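Local coordinates for MlnE (Bacillus amyloliquefaciens subsp. plantarum, PDB 5D2E), which contains at its N-terminal end an NADP-binding B-type ketoreductase, which probably reduces beta-keto intermediates of the macrolactin polyketide assembly line, at residues Ile128-Ala133 / Leu152-Gln157; Ile173-Glu178 / Pro186-Val191; Ala394-Pro399 / Lys438-Lys443. One frame throughout, in Å; residues are numbered along the deposited sequence.

Interaction 1. Residues Ile128-Ala133 / Leu152-Gln157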
ATOM      1  N   ILE A 128     -17.522 -12.462   9.777  1.00 26.46           N
ATOM      2  CA  ILE A 128     -17.898 -11.224   9.185  1.00 26.67           C
ATOM      3  C   ILE A 128     -17.419 -11.253   7.757  1.00 27.69           C
ATOM      4  O   ILE A 128     -16.263 -11.613   7.533  1.00 27.20           O
ATOM      5  CB  ILE A 128     -17.187 -10.014   9.844  1.00 29.11           C
ATOM      6  CG1 ILE A 128     -17.229 -10.038  11.368  1.00 34.16           C
ATOM      7  CG2 ILE A 128     -17.715  -8.746   9.279  1.00 28.57           C
ATOM      8  CD1 ILE A 128     -18.549 -10.272  11.977  1.00 39.04           C
ATOM      9  N   ILE A 129     -18.319 -10.902   6.824  1.00 25.93           N
ATOM     10  CA  ILE A 129     -18.041 -10.800   5.414  1.00 24.91           C
ATOM     11  C   ILE A 129     -18.234  -9.319   5.040  1.00 28.03           C
ATOM     12  O   ILE A 129     -19.273  -8.736   5.205  1.00 26.28           O
ATOM     13  CB  ILE A 129     -18.885 -11.676   4.494  1.00 28.63           C
ATOM     14  CG1 ILE A 129     -18.865 -13.158   4.938  1.00 27.55           C
ATOM     15  CG2 ILE A 129     -18.505 -11.434   3.026  1.00 29.03           C
ATOM     16  CD1 ILE A 129     -17.557 -13.806   4.877  1.00 33.76           C
ATOM     17  N   HIS A 130     -17.153  -8.704   4.535  1.00 22.53           N
ATOM     18  CA  HIS A 130     -17.241  -7.345   4.068  1.00 23.25           C
ATOM     19  C   HIS A 130     -17.093  -7.369   2.566  1.00 24.65           C
ATOM     20  O   HIS A 130     -16.002  -7.643   2.015  1.00 24.23           O
ATOM     21  CB  HIS A 130     -16.141  -6.526   4.701  1.00 24.11           C
ATOM     22  CG  HIS A 130     -16.261  -5.064   4.438  1.00 22.38           C
ATOM     23  ND1 HIS A 130     -15.782  -4.478   3.287  1.00 22.76           N
ATOM     24  CD2 HIS A 130     -16.744  -4.049   5.203  1.00 25.84           C
ATOM     25  CE1 HIS A 130     -16.033  -3.180   3.307  1.00 24.16           C
ATOM     26  NE2 HIS A 130     -16.580  -2.884   4.478  1.00 26.65           N
ATOM     27  N   PHE A 131     -18.189  -7.100   1.864  1.00 25.61           N
ATOM     28  CA  PHE A 131     -18.164  -7.114   0.419  1.00 24.85           C
ATOM     29  C   PHE A 131     -18.874  -5.905  -0.195  1.00 28.45           C
ATOM     30  O   PHE A 131     -19.951  -6.029  -0.794  1.00 26.61           O
ATOM     31  CB  PHE A 131     -18.832  -8.417  -0.081  1.00 25.15           C
ATOM     32  CG  PHE A 131     -18.786  -8.624  -1.616  1.00 25.66           C
ATOM     33  CD1 PHE A 131     -17.789  -8.110  -2.390  1.00 27.68           C
ATOM     34  CD2 PHE A 131     -19.744  -9.380  -2.235  1.00 27.33           C
ATOM     35  CE1 PHE A 131     -17.736  -8.355  -3.777  1.00 30.18           C
ATOM     36  CE2 PHE A 131     -19.710  -9.618  -3.599  1.00 30.76           C
ATOM     37  CZ  PHE A 131     -18.687  -9.129  -4.362  1.00 30.31           C
ATOM     38  N   LEU A 132     -18.236  -4.773  -0.094  1.00 25.68           N
ATOM     39  CA  LEU A 132     -18.679  -3.518  -0.659  1.00 24.95           C
ATOM     40  C   LEU A 132     -17.766  -3.070  -1.819  1.00 28.95           C
ATOM     41  O   LEU A 132     -18.141  -2.193  -2.594  1.00 31.45           O
ATOM     42  CB  LEU A 132     -18.560  -2.418   0.358  1.00 27.13           C
ATOM     43  CG  LEU A 132     -19.329  -2.607   1.654  1.00 31.25           C
ATOM     44  CD1 LEU A 132     -19.178  -1.373   2.504  1.00 30.37           C
ATOM     45  CD2 LEU A 132     -20.815  -2.951   1.394  1.00 30.80           C
ATOM     46  N   ALA A 133     -16.561  -3.635  -1.876  1.00 29.67           N
ATOM     47  CA  ALA A 133     -15.488  -3.131  -2.794  1.00 30.21           C
ATOM     48  C   ALA A 133     -15.631  -3.640  -4.211  1.00 30.03           C
ATOM     49  O   ALA A 133     -15.099  -4.733  -4.572  1.00 32.26           O
ATOM     50  CB  ALA A 133     -14.113  -3.466  -2.253  1.00 29.34           C
ATOM     51  N   LEU A 152     -11.317   1.159   2.793  1.00 23.23           N
ATOM     52  CA  LEU A 152     -10.592   1.673   3.971  1.00 24.24           C
ATOM     53  C   LEU A 152     -11.468   2.339   4.996  1.00 22.21           C
ATOM     54  O   LEU A 152     -11.442   1.963   6.188  1.00 25.56           O
ATOM     55  CB  LEU A 152      -9.497   2.665   3.507  1.00 26.22           C
ATOM     56  CG  LEU A 152      -8.749   3.442   4.626  1.00 27.52           C
ATOM     57  CD1 LEU A 152      -7.913   2.460   5.431  1.00 27.61           C
ATOM     58  CD2 LEU A 152      -7.963   4.587   3.987  1.00 29.95           C
ATOM     59  N   TYR A 153     -12.295   3.289   4.578  1.00 23.95           N
ATOM     60  CA  TYR A 153     -13.059   3.999   5.562  1.00 24.34           C
ATOM     61  C   TYR A 153     -14.197   3.170   6.190  1.00 25.90           C
ATOM     62  O   TYR A 153     -14.416   3.235   7.394  1.00 26.73           O
ATOM     63  CB  TYR A 153     -13.531   5.352   5.068  1.00 24.14           C
ATOM     64  CG  TYR A 153     -12.385   6.356   4.877  1.00 28.30           C
ATOM     65  CD1 TYR A 153     -11.657   6.818   5.952  1.00 30.60           C
ATOM     66  CD2 TYR A 153     -12.057   6.844   3.638  1.00 27.84           C
ATOM     67  CE1 TYR A 153     -10.591   7.733   5.779  1.00 30.88           C
ATOM     68  CE2 TYR A 153     -10.999   7.746   3.450  1.00 28.29           C
ATOM     69  CZ  TYR A 153     -10.290   8.199   4.513  1.00 31.67           C
ATOM     70  OH  TYR A 153      -9.270   9.071   4.282  1.00 32.04           O
ATOM     71  N   SER A 154     -14.863   2.364   5.392  1.00 23.83           N
ATOM     72  CA  SER A 154     -15.929   1.534   5.900  1.00 23.72           C
ATOM     73  C   SER A 154     -15.321   0.562   6.917  1.00 24.59           C
ATOM     74  O   SER A 154     -15.858   0.309   7.998  1.00 25.00           O
ATOM     75  CB  SER A 154     -16.561   0.709   4.746  1.00 29.01           C
ATOM     76  OG  SER A 154     -17.432  -0.262   5.382  1.00 32.83           O
ATOM     77  N   LEU A 155     -14.184  -0.000   6.583  1.00 25.21           N
ATOM     78  CA  LEU A 155     -13.514  -0.933   7.502  1.00 26.40           C
ATOM     79  C   LEU A 155     -13.028  -0.253   8.767  1.00 25.66           C
ATOM     80  O   LEU A 155     -13.096  -0.843   9.825  1.00 26.16           O
ATOM     81  CB  LEU A 155     -12.354  -1.664   6.803  1.00 27.54           C
ATOM     82  CG  LEU A 155     -12.712  -2.813   5.830  1.00 29.07           C
ATOM     83  CD1 LEU A 155     -11.478  -3.158   5.047  1.00 29.06           C
ATOM     84  CD2 LEU A 155     -13.344  -4.057   6.489  1.00 27.90           C
ATOM     85  N   PHE A 156     -12.511   0.955   8.632  1.00 23.78           N
ATOM     86  CA  PHE A 156     -12.103   1.705   9.808  1.00 24.87           C
ATOM     87  C   PHE A 156     -13.314   1.938  10.723  1.00 26.78           C
ATOM     88  O   PHE A 156     -13.215   1.634  11.924  1.00 25.95           O
ATOM     89  CB  PHE A 156     -11.504   3.008   9.392  1.00 26.47           C
ATOM     90  CG  PHE A 156     -11.510   4.035  10.463  1.00 26.31           C
ATOM     91  CD1 PHE A 156     -10.681   3.896  11.563  1.00 28.85           C
ATOM     92  CD2 PHE A 156     -12.327   5.119  10.359  1.00 28.27           C
ATOM     93  CE1 PHE A 156     -10.697   4.842  12.571  1.00 28.75           C
ATOM     94  CE2 PHE A 156     -12.345   6.053  11.353  1.00 30.19           C
ATOM     95  CZ  PHE A 156     -11.512   5.928  12.446  1.00 27.49           C
ATOM     96  N   GLN A 157     -14.438   2.417  10.159  1.00 23.95           N
ATOM     97  CA  GLN A 157     -15.641   2.619  10.962  1.00 24.94           C
ATOM     98  C   GLN A 157     -16.079   1.293  11.636  1.00 27.12           C
ATOM     99  O   GLN A 157     -16.457   1.257  12.838  1.00 24.94           O
ATOM    100  CB  GLN A 157     -16.790   3.244  10.201  1.00 25.74           C
ATOM    101  CG  GLN A 157     -16.559   4.618   9.560  1.00 26.14           C
ATOM    102  CD  GLN A 157     -16.221   5.745  10.529  1.00 30.83           C
ATOM    103  OE1 GLN A 157     -15.841   6.886  10.140  1.00 33.12           O
ATOM    104  NE2 GLN A 157     -16.428   5.465  11.789  1.00 27.11           N
TER
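Ser154 OG is held by two groups: across the contact it lies 2.9 Å from His130 NE2, in a nearly straight hydrogen bond (176°), and it also bonds to the hydroxyl of Tyr111. The hydroxyl meets the imidazole at its edge, close to the ring plane. His130 CB points toward the helix, and with CG anti to the backbone N (chi1 -172°) the ring edge reaches Ser154. One face of the same ring is covered by Leu155, whose CD2 sits 3.8 Å from the centroid of the His130 ring in a CH-pi contact. An edge bond and a methyl on the face together limit both the tilt and the rotation of the imidazole. Leu132, two residues along the strand, lays CD1 beside the hydroxyl, 3.5 Å from Ser154 OG; Leu132 CD1 and Leu155 CD2 thus add aliphatic packing around the buried polar pair. The axes of segments 128-133 and 152-157 approach to 9.7 Å and run at 148°. Strand 127-133, helix 141-164 and strand 171-180 form a beta-alpha-beta unit, the building block of the Rossmann-like structural subdomain found in polyketide synthase ketoreductases.

Interaction 2. Residues Ile173-Glu178 / Pro186-Val191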
ATOM      1  N   ILE A 173     -12.743 -11.991   9.961  1.00 27.58           N
ATOM      2  CA  ILE A 173     -13.236 -10.974   9.030  1.00 28.28           C
ATOM      3  C   ILE A 173     -12.705 -11.309   7.624  1.00 28.55           C
ATOM      4  O   ILE A 173     -11.494 -11.456   7.467  1.00 27.82           O
ATOM      5  CB  ILE A 173     -12.762  -9.590   9.400  1.00 29.30           C
ATOM      6  CG1 ILE A 173     -13.283  -9.173  10.796  1.00 37.48           C
ATOM      7  CG2 ILE A 173     -13.203  -8.602   8.310  1.00 30.58           C
ATOM      8  CD1 ILE A 173     -12.291  -9.419  11.932  1.00 40.21           C
ATOM      9  N   LEU A 174     -13.584 -11.437   6.639  1.00 25.30           N
ATOM     10  CA  LEU A 174     -13.205 -11.729   5.289  1.00 25.26           C
ATOM     11  C   LEU A 174     -13.629 -10.570   4.481  1.00 24.61           C
ATOM     12  O   LEU A 174     -14.825 -10.281   4.359  1.00 24.85           O
ATOM     13  CB  LEU A 174     -13.820 -13.064   4.773  1.00 28.58           C
ATOM     14  CG  LEU A 174     -13.544 -13.377   3.290  1.00 28.89           C
ATOM     15  CD1 LEU A 174     -12.050 -13.546   2.969  1.00 27.94           C
ATOM     16  CD2 LEU A 174     -14.312 -14.644   2.905  1.00 31.51           C
ATOM     17  N   TYR A 175     -12.637  -9.860   3.935  1.00 23.76           N
ATOM     18  CA  TYR A 175     -12.801  -8.729   3.088  1.00 23.62           C
ATOM     19  C   TYR A 175     -12.657  -9.195   1.646  1.00 24.59           C
ATOM     20  O   TYR A 175     -11.676  -9.807   1.307  1.00 24.67           O
ATOM     21  CB  TYR A 175     -11.754  -7.690   3.438  1.00 24.13           C
ATOM     22  CG  TYR A 175     -11.514  -6.671   2.381  1.00 23.71           C
ATOM     23  CD1 TYR A 175     -12.412  -5.644   2.123  1.00 24.54           C
ATOM     24  CD2 TYR A 175     -10.373  -6.762   1.572  1.00 27.45           C
ATOM     25  CE1 TYR A 175     -12.176  -4.750   1.070  1.00 26.84           C
ATOM     26  CE2 TYR A 175     -10.146  -5.865   0.537  1.00 25.97           C
ATOM     27  CZ  TYR A 175     -11.030  -4.873   0.297  1.00 27.42           C
ATOM     28  OH  TYR A 175     -10.680  -3.993  -0.731  1.00 29.45           O
ATOM     29  N   LEU A 176     -13.658  -8.867   0.809  1.00 24.28           N
ATOM     30  CA  LEU A 176     -13.733  -9.218  -0.598  1.00 25.92           C
ATOM     31  C   LEU A 176     -13.818  -8.002  -1.477  1.00 24.78           C
ATOM     32  O   LEU A 176     -14.468  -7.041  -1.149  1.00 24.16           O
ATOM     33  CB  LEU A 176     -14.986 -10.063  -0.904  1.00 25.81           C
ATOM     34  CG  LEU A 176     -15.291 -11.197   0.061  1.00 29.23           C
ATOM     35  CD1 LEU A 176     -16.626 -11.896  -0.182  1.00 34.43           C
ATOM     36  CD2 LEU A 176     -14.163 -12.175  -0.019  1.00 32.08           C
ATOM     37  N   TYR A 177     -13.139  -8.080  -2.618  1.00 23.05           N
ATOM     38  CA  TYR A 177     -13.263  -7.097  -3.651  1.00 22.65           C
ATOM     39  C   TYR A 177     -13.203  -7.772  -5.023  1.00 24.42           C
ATOM     40  O   TYR A 177     -12.598  -8.824  -5.173  1.00 23.60           O
ATOM     41  CB  TYR A 177     -12.192  -6.026  -3.603  1.00 23.34           C
ATOM     42  CG  TYR A 177     -10.782  -6.431  -3.848  1.00 24.46           C
ATOM     43  CD1 TYR A 177     -10.010  -6.973  -2.820  1.00 24.69           C
ATOM     44  CD2 TYR A 177     -10.190  -6.279  -5.123  1.00 26.81           C
ATOM     45  CE1 TYR A 177      -8.687  -7.318  -3.024  1.00 29.98           C
ATOM     46  CE2 TYR A 177      -8.862  -6.613  -5.328  1.00 27.19           C
ATOM     47  CZ  TYR A 177      -8.129  -7.150  -4.279  1.00 28.11           C
ATOM     48  OH  TYR A 177      -6.830  -7.514  -4.466  1.00 29.85           O
ATOM     49  N   GLU A 178     -13.792  -7.094  -6.001  1.00 25.23           N
ATOM     50  CA  GLU A 178     -13.847  -7.586  -7.350  1.00 26.43           C
ATOM     51  C   GLU A 178     -12.765  -6.942  -8.191  1.00 25.21           C
ATOM     52  O   GLU A 178     -12.403  -5.776  -8.017  1.00 26.15           O
ATOM     53  CB  GLU A 178     -15.155  -7.264  -8.020  1.00 28.72           C
ATOM     54  CG  GLU A 178     -16.359  -7.948  -7.405  1.00 32.92           C
ATOM     55  CD  GLU A 178     -17.637  -7.563  -8.138  1.00 37.91           C
ATOM     56  OE1 GLU A 178     -17.633  -6.641  -8.993  1.00 42.73           O
ATOM     57  OE2 GLU A 178     -18.604  -8.234  -7.896  1.00 37.93           O
ATOM     58  N   PRO A 186      -5.712  -0.820  -7.269  1.00 25.83           N
ATOM     59  CA  PRO A 186      -4.659  -0.400  -6.322  1.00 26.65           C
ATOM     60  C   PRO A 186      -5.175  -0.054  -4.966  1.00 25.05           C
ATOM     61  O   PRO A 186      -4.545  -0.401  -3.997  1.00 28.95           O
ATOM     62  CB  PRO A 186      -4.008   0.817  -6.975  1.00 27.81           C
ATOM     63  CG  PRO A 186      -4.581   0.941  -8.327  1.00 29.49           C
ATOM     64  CD  PRO A 186      -5.747   0.011  -8.490  1.00 27.66           C
ATOM     65  N   ILE A 187      -6.346   0.554  -4.906  1.00 26.62           N
ATOM     66  CA  ILE A 187      -6.970   0.895  -3.627  1.00 25.62           C
ATOM     67  C   ILE A 187      -7.484  -0.359  -2.927  1.00 26.63           C
ATOM     68  O   ILE A 187      -7.068  -0.697  -1.779  1.00 25.34           O
ATOM     69  CB  ILE A 187      -8.049   1.955  -3.804  1.00 23.43           C
ATOM     70  CG1 ILE A 187      -7.411   3.258  -4.172  1.00 25.00           C
ATOM     71  CG2 ILE A 187      -8.889   2.142  -2.561  1.00 26.08           C
ATOM     72  CD1 ILE A 187      -8.366   4.396  -4.478  1.00 24.77           C
ATOM     73  N   TYR A 188      -8.280  -1.157  -3.635  1.00 22.79           N
ATOM     74  CA  TYR A 188      -8.850  -2.280  -2.940  1.00 22.02           C
ATOM     75  C   TYR A 188      -7.795  -3.308  -2.533  1.00 25.46           C
ATOM     76  O   TYR A 188      -7.895  -3.915  -1.475  1.00 26.01           O
ATOM     77  CB  TYR A 188      -9.947  -2.933  -3.763  1.00 23.74           C
ATOM     78  CG  TYR A 188     -11.132  -2.102  -4.074  1.00 22.38           C
ATOM     79  CD1 TYR A 188     -11.567  -1.143  -3.223  1.00 25.48           C
ATOM     80  CD2 TYR A 188     -11.912  -2.353  -5.207  1.00 23.48           C
ATOM     81  CE1 TYR A 188     -12.706  -0.397  -3.490  1.00 24.89           C
ATOM     82  CE2 TYR A 188     -13.047  -1.636  -5.470  1.00 25.19           C
ATOM     83  CZ  TYR A 188     -13.478  -0.668  -4.610  1.00 25.53           C
ATOM     84  OH  TYR A 188     -14.647   0.057  -4.828  1.00 25.29           O
ATOM     85  N   ASN A 189      -6.763  -3.483  -3.364  1.00 26.97           N
ATOM     86  CA  ASN A 189      -5.678  -4.433  -3.082  1.00 29.61           C
ATOM     87  C   ASN A 189      -4.844  -3.989  -1.817  1.00 27.84           C
ATOM     88  O   ASN A 189      -4.416  -4.800  -1.010  1.00 28.93           O
ATOM     89  CB  ASN A 189      -4.774  -4.484  -4.339  1.00 33.46           C
ATOM     90  CG  ASN A 189      -3.513  -5.273  -4.113  1.00 41.35           C
ATOM     91  OD1 ASN A 189      -2.430  -4.686  -4.024  1.00 49.05           O
ATOM     92  ND2 ASN A 189      -3.642  -6.549  -3.972  1.00 32.83           N
ATOM     93  N   ALA A 190      -4.769  -2.690  -1.608  1.00 26.15           N
ATOM     94  CA  ALA A 190      -3.994  -2.125  -0.461  1.00 25.33           C
ATOM     95  C   ALA A 190      -4.623  -2.404   0.906  1.00 25.92           C
ATOM     96  O   ALA A 190      -3.950  -2.367   1.940  1.00 25.79           O
ATOM     97  CB  ALA A 190      -3.719  -0.651  -0.660  1.00 23.25           C
ATOM     98  N   VAL A 191      -5.904  -2.744   0.936  1.00 25.29           N
ATOM     99  CA  VAL A 191      -6.554  -3.085   2.182  1.00 25.66           C
ATOM    100  C   VAL A 191      -5.901  -4.182   2.961  1.00 24.23           C
ATOM    101  O   VAL A 191      -5.939  -4.125   4.164  1.00 26.53           O
ATOM    102  CB  VAL A 191      -8.036  -3.413   1.927  1.00 26.13           C
ATOM    103  CG1 VAL A 191      -8.727  -3.960   3.145  1.00 27.59           C
ATOM    104  CG2 VAL A 191      -8.759  -2.183   1.378  1.00 28.34           C
TER
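Tyr175 and Tyr177, alternate residues of strand 171-180, both set a ring face against the first turns of helix 186-201, and these two faces make up the tight part of the contact. Tyr175 OH donates to Tyr188 O at 2.9 Å; the approach is strongly bent, with a C=O...donor angle of 108°, and tilted from the carbonyl plane. Val191 packs against the Tyr175 ring with both branches: CG1 lies over the face, 3.6 Å from the centroid, while CG2 comes within 3.4 Å of Tyr175 OH. Bond and methyls thus fix the phenol in position and give its buried hydroxyl a partner. Tyr188 CB touches both strand tyrosines, lying 3.3 Å from Tyr175 OH and over the face of the Tyr177 ring, 3.9 Å from that centroid. The Tyr177 ring is turned to meet it by a chi1 of 65°, which sets CG between the backbone N and the carbonyl carbon. The ring of Tyr188 continues past, and its hydroxyl bonds to the carbonyl of Ala134.

Toward partly exposed Asn189 and Glu178 the contact loosens. Asn189 ND2 makes only a weak hydrogen bond to Tyr177 OH, at 3.4 Å, with the amide and ring planes steeply inclined; the phenol has a second weak partner in Glu211. Glu178 O lies 4.5 Å from Tyr188 CD2 at the edge of that ring, and this oxygen is hydrogen-bonded to the side chain of Gln185. Segments 173-178 and 186-191 run nearly antiparallel (161°), as in the packing of a beta-alpha-beta crossover: strand 171-180, helix 186-201 and strand 205-214 form one in the Rossmann-like structural subdomain.

Interaction 3. Residues Ala394-Pro399 / Lys438-Lys443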
ATOM      1  N   ALA A 394      -0.649  14.132 -13.972  1.00 31.43           N
ATOM      2  CA  ALA A 394      -0.046  15.362 -14.524  1.00 32.07           C
ATOM      3  C   ALA A 394       1.128  15.093 -15.447  1.00 33.87           C
ATOM      4  O   ALA A 394       1.394  15.889 -16.317  1.00 31.07           O
ATOM      5  CB  ALA A 394       0.413  16.257 -13.400  1.00 34.63           C
ATOM      6  N   ALA A 395       1.872  14.007 -15.216  1.00 28.28           N
ATOM      7  CA  ALA A 395       3.082  13.740 -15.976  1.00 30.26           C
ATOM      8  C   ALA A 395       2.878  12.704 -17.075  1.00 33.70           C
ATOM      9  O   ALA A 395       3.862  12.182 -17.623  1.00 32.42           O
ATOM     10  CB  ALA A 395       4.182  13.272 -15.054  1.00 32.38           C
ATOM     11  N   GLU A 396       1.613  12.410 -17.372  1.00 30.63           N
ATOM     12  CA  GLU A 396       1.245  11.373 -18.324  1.00 37.25           C
ATOM     13  C   GLU A 396       2.010  11.460 -19.659  1.00 38.02           C
ATOM     14  O   GLU A 396       2.504  10.457 -20.149  1.00 37.04           O
ATOM     15  CB  GLU A 396      -0.256  11.490 -18.618  1.00 37.86           C
ATOM     16  CG  GLU A 396      -0.746  10.450 -19.574  1.00 43.52           C
ATOM     17  CD  GLU A 396      -2.250  10.284 -19.549  1.00 51.75           C
ATOM     18  OE1 GLU A 396      -2.936  10.819 -18.637  1.00 54.06           O
ATOM     19  OE2 GLU A 396      -2.742   9.596 -20.472  1.00 65.84           O
ATOM     20  N   GLU A 397       2.089  12.675 -20.213  1.00 38.21           N
ATOM     21  CA  GLU A 397       2.742  12.917 -21.513  1.00 42.00           C
ATOM     22  C   GLU A 397       4.267  13.181 -21.406  1.00 42.18           C
ATOM     23  O   GLU A 397       4.908  13.432 -22.415  1.00 40.23           O
ATOM     24  CB  GLU A 397       2.101  14.112 -22.246  1.00 41.94           C
ATOM     25  CG  GLU A 397       0.586  14.117 -22.398  1.00 48.39           C
ATOM     26  CD  GLU A 397       0.060  12.918 -23.174  1.00 63.24           C
ATOM     27  OE1 GLU A 397       0.823  12.334 -23.975  1.00 76.88           O
ATOM     28  OE2 GLU A 397      -1.117  12.534 -22.982  1.00 74.60           O
ATOM     29  N   GLU A 398       4.868  13.166 -20.216  1.00 35.53           N
ATOM     30  CA  GLU A 398       6.277  13.467 -20.101  1.00 35.14           C
ATOM     31  C   GLU A 398       7.133  12.242 -20.374  1.00 37.68           C
ATOM     32  O   GLU A 398       6.730  11.087 -20.082  1.00 36.21           O
ATOM     33  CB  GLU A 398       6.591  14.123 -18.748  1.00 35.64           C
ATOM     34  CG  GLU A 398       5.920  15.486 -18.576  1.00 38.92           C
ATOM     35  CD  GLU A 398       6.330  16.486 -19.664  1.00 44.54           C
ATOM     36  OE1 GLU A 398       7.543  16.626 -19.872  1.00 45.30           O
ATOM     37  OE2 GLU A 398       5.447  17.084 -20.313  1.00 52.22           O
ATOM     38  N   PRO A 399       8.313  12.465 -20.981  1.00 42.25           N
ATOM     39  CA  PRO A 399       9.197  11.357 -21.368  1.00 45.07           C
ATOM     40  C   PRO A 399       9.991  10.869 -20.126  1.00 44.32           C
ATOM     41  O   PRO A 399      11.225  11.086 -20.017  1.00 39.69           O
ATOM     42  CB  PRO A 399      10.126  12.022 -22.412  1.00 42.44           C
ATOM     43  CG  PRO A 399      10.289  13.448 -21.841  1.00 43.78           C
ATOM     44  CD  PRO A 399       8.908  13.789 -21.326  1.00 43.24           C
ATOM     45  N   LYS A 438      -1.340   1.026 -18.379  1.00 31.03           N
ATOM     46  CA  LYS A 438      -1.522   2.160 -19.239  1.00 29.70           C
ATOM     47  C   LYS A 438      -0.340   2.350 -20.204  1.00 28.58           C
ATOM     48  O   LYS A 438      -0.351   3.280 -20.957  1.00 32.41           O
ATOM     49  CB  LYS A 438      -1.758   3.452 -18.416  1.00 30.74           C
ATOM     50  CG  LYS A 438      -3.056   3.554 -17.697  1.00 31.60           C
ATOM     51  CD  LYS A 438      -4.258   3.269 -18.597  1.00 37.12           C
ATOM     52  CE  LYS A 438      -5.481   3.557 -17.770  1.00 41.69           C
ATOM     53  NZ  LYS A 438      -6.722   3.037 -18.362  1.00 43.96           N
ATOM     54  N   GLY A 439       0.693   1.535 -20.106  1.00 29.47           N
ATOM     55  CA  GLY A 439       1.843   1.620 -20.972  1.00 32.70           C
ATOM     56  C   GLY A 439       2.683   2.852 -20.756  1.00 34.14           C
ATOM     57  O   GLY A 439       3.229   3.428 -21.688  1.00 29.81           O
ATOM     58  N   ARG A 440       2.827   3.280 -19.516  1.00 30.41           N
ATOM     59  CA  ARG A 440       3.694   4.436 -19.238  1.00 28.32           C
ATOM     60  C   ARG A 440       5.124   4.136 -19.559  1.00 27.94           C
ATOM     61  O   ARG A 440       5.664   3.068 -19.170  1.00 29.07           O
ATOM     62  CB  ARG A 440       3.602   4.836 -17.744  1.00 29.53           C
ATOM     63  CG  ARG A 440       2.266   5.343 -17.318  1.00 29.90           C
ATOM     64  CD  ARG A 440       1.988   6.778 -17.729  1.00 31.99           C
ATOM     65  NE  ARG A 440       0.794   7.209 -17.032  1.00 30.66           N
ATOM     66  CZ  ARG A 440      -0.434   7.186 -17.515  1.00 33.09           C
ATOM     67  NH1 ARG A 440      -0.672   6.810 -18.765  1.00 31.85           N
ATOM     68  NH2 ARG A 440      -1.446   7.534 -16.720  1.00 34.76           N
ATOM     69  N   PRO A 441       5.801   5.099 -20.196  1.00 30.08           N
ATOM     70  CA  PRO A 441       7.184   4.853 -20.529  1.00 33.21           C
ATOM     71  C   PRO A 441       8.141   4.906 -19.340  1.00 33.14           C
ATOM     72  O   PRO A 441       7.799   5.416 -18.286  1.00 27.94           O
ATOM     73  CB  PRO A 441       7.497   5.899 -21.570  1.00 34.22           C
ATOM     74  CG  PRO A 441       6.496   6.986 -21.331  1.00 36.10           C
ATOM     75  CD  PRO A 441       5.251   6.291 -20.851  1.00 33.39           C
ATOM     76  N   GLY A 442       9.316   4.339 -19.540  1.00 30.49           N
ATOM     77  CA  GLY A 442      10.337   4.264 -18.528  1.00 33.84           C
ATOM     78  C   GLY A 442      10.073   3.233 -17.430  1.00 33.22           C
ATOM     79  O   GLY A 442       9.170   2.415 -17.542  1.00 31.15           O
ATOM     80  N   LYS A 443      10.881   3.298 -16.387  1.00 30.95           N
ATOM     81  CA  LYS A 443      10.865   2.349 -15.305  1.00 32.05           C
ATOM     82  C   LYS A 443       9.862   2.826 -14.248  1.00 30.83           C
ATOM     83  O   LYS A 443       9.808   4.041 -13.936  1.00 34.06           O
ATOM     84  CB  LYS A 443      12.259   2.176 -14.712  1.00 35.48           C
ATOM     85  CG  LYS A 443      12.250   1.205 -13.531  1.00 40.37           C
ATOM     86  CD  LYS A 443      13.444   0.285 -13.411  1.00 48.44           C
ATOM     87  CE  LYS A 443      13.148  -0.897 -12.505  1.00 45.15           C
ATOM     88  NZ  LYS A 443      12.360  -2.041 -13.013  1.00 47.80           N
TER
HETATM   89  O   HOH W   1      -3.314   6.777 -19.866  1.00 41.37           O
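Two helix-to-strand connections of the ketoreductase domain's NADP-binding Rossmann fold face each other here: a type I beta turn from Ala395 to Glu398, after helix 386-394, and the segment following the Schellman motif that closes helix 419-437 at Gly439. Glu396 and Arg440 carry most of the contact. Their flat groups are stacked, the carboxylate and guanidinium planes only 20° apart, with Glu396 CG lying over one guanidinium face, 3.7 Å from Arg440 NH1. Glu396 gets there with CG anti to its own N (chi1 -179°) and an extended chain, whereas Arg440 bends at chi2. The charges are close but not joined by a direct hydrogen bond: Glu396 OE2 and Arg440 NH1 are 3.9 Å apart, with the oxygen well out of the guanidinium plane. A water bridges them instead, donating to Glu396 OE2 at 2.9 Å and accepting from Arg440 NH1 at 2.9 Å, from the guanidinium edge. Arg440 NE forms a salt bridge with Asp392 in the helix just before the turn, which helps orient the group. Beside this pair, Pro441 CG approaches the carbonyl oxygen of Glu398 at 4.3 Å. Glu396 and Arg440 are thus held by stacking and a water bridge, with a long charge attraction that the partly exposed setting probably weakens, while Asp392, the strongest polar partner of Arg440, probably holds the arginine more firmly.

Overall arrangement
Interactions 1 and 2 are neighbouring strand-helix packings of one subdomain, their centres 9 Å apart. Strands 127-133 and 171-180 pair in parallel, with His130 N 2.8 Å from Leu174 O in a probable hydrogen bond, and the helices meet where Leu155 CD1 lies 3.4 Å from Val191 CG1. Interaction 3 belongs to the NADP-binding subdomain, its centre about 27 Å from that of interaction 2 and about 33 Å from that of interaction 1. Helix 419-437 lies against both parts: Ala190 and Val191 pack on its Phe423, two residues beyond NADP-binding Tyr421 in the chain, and it ends at the loop of interaction 3. All three contacts lie away from the NADP pocket itself.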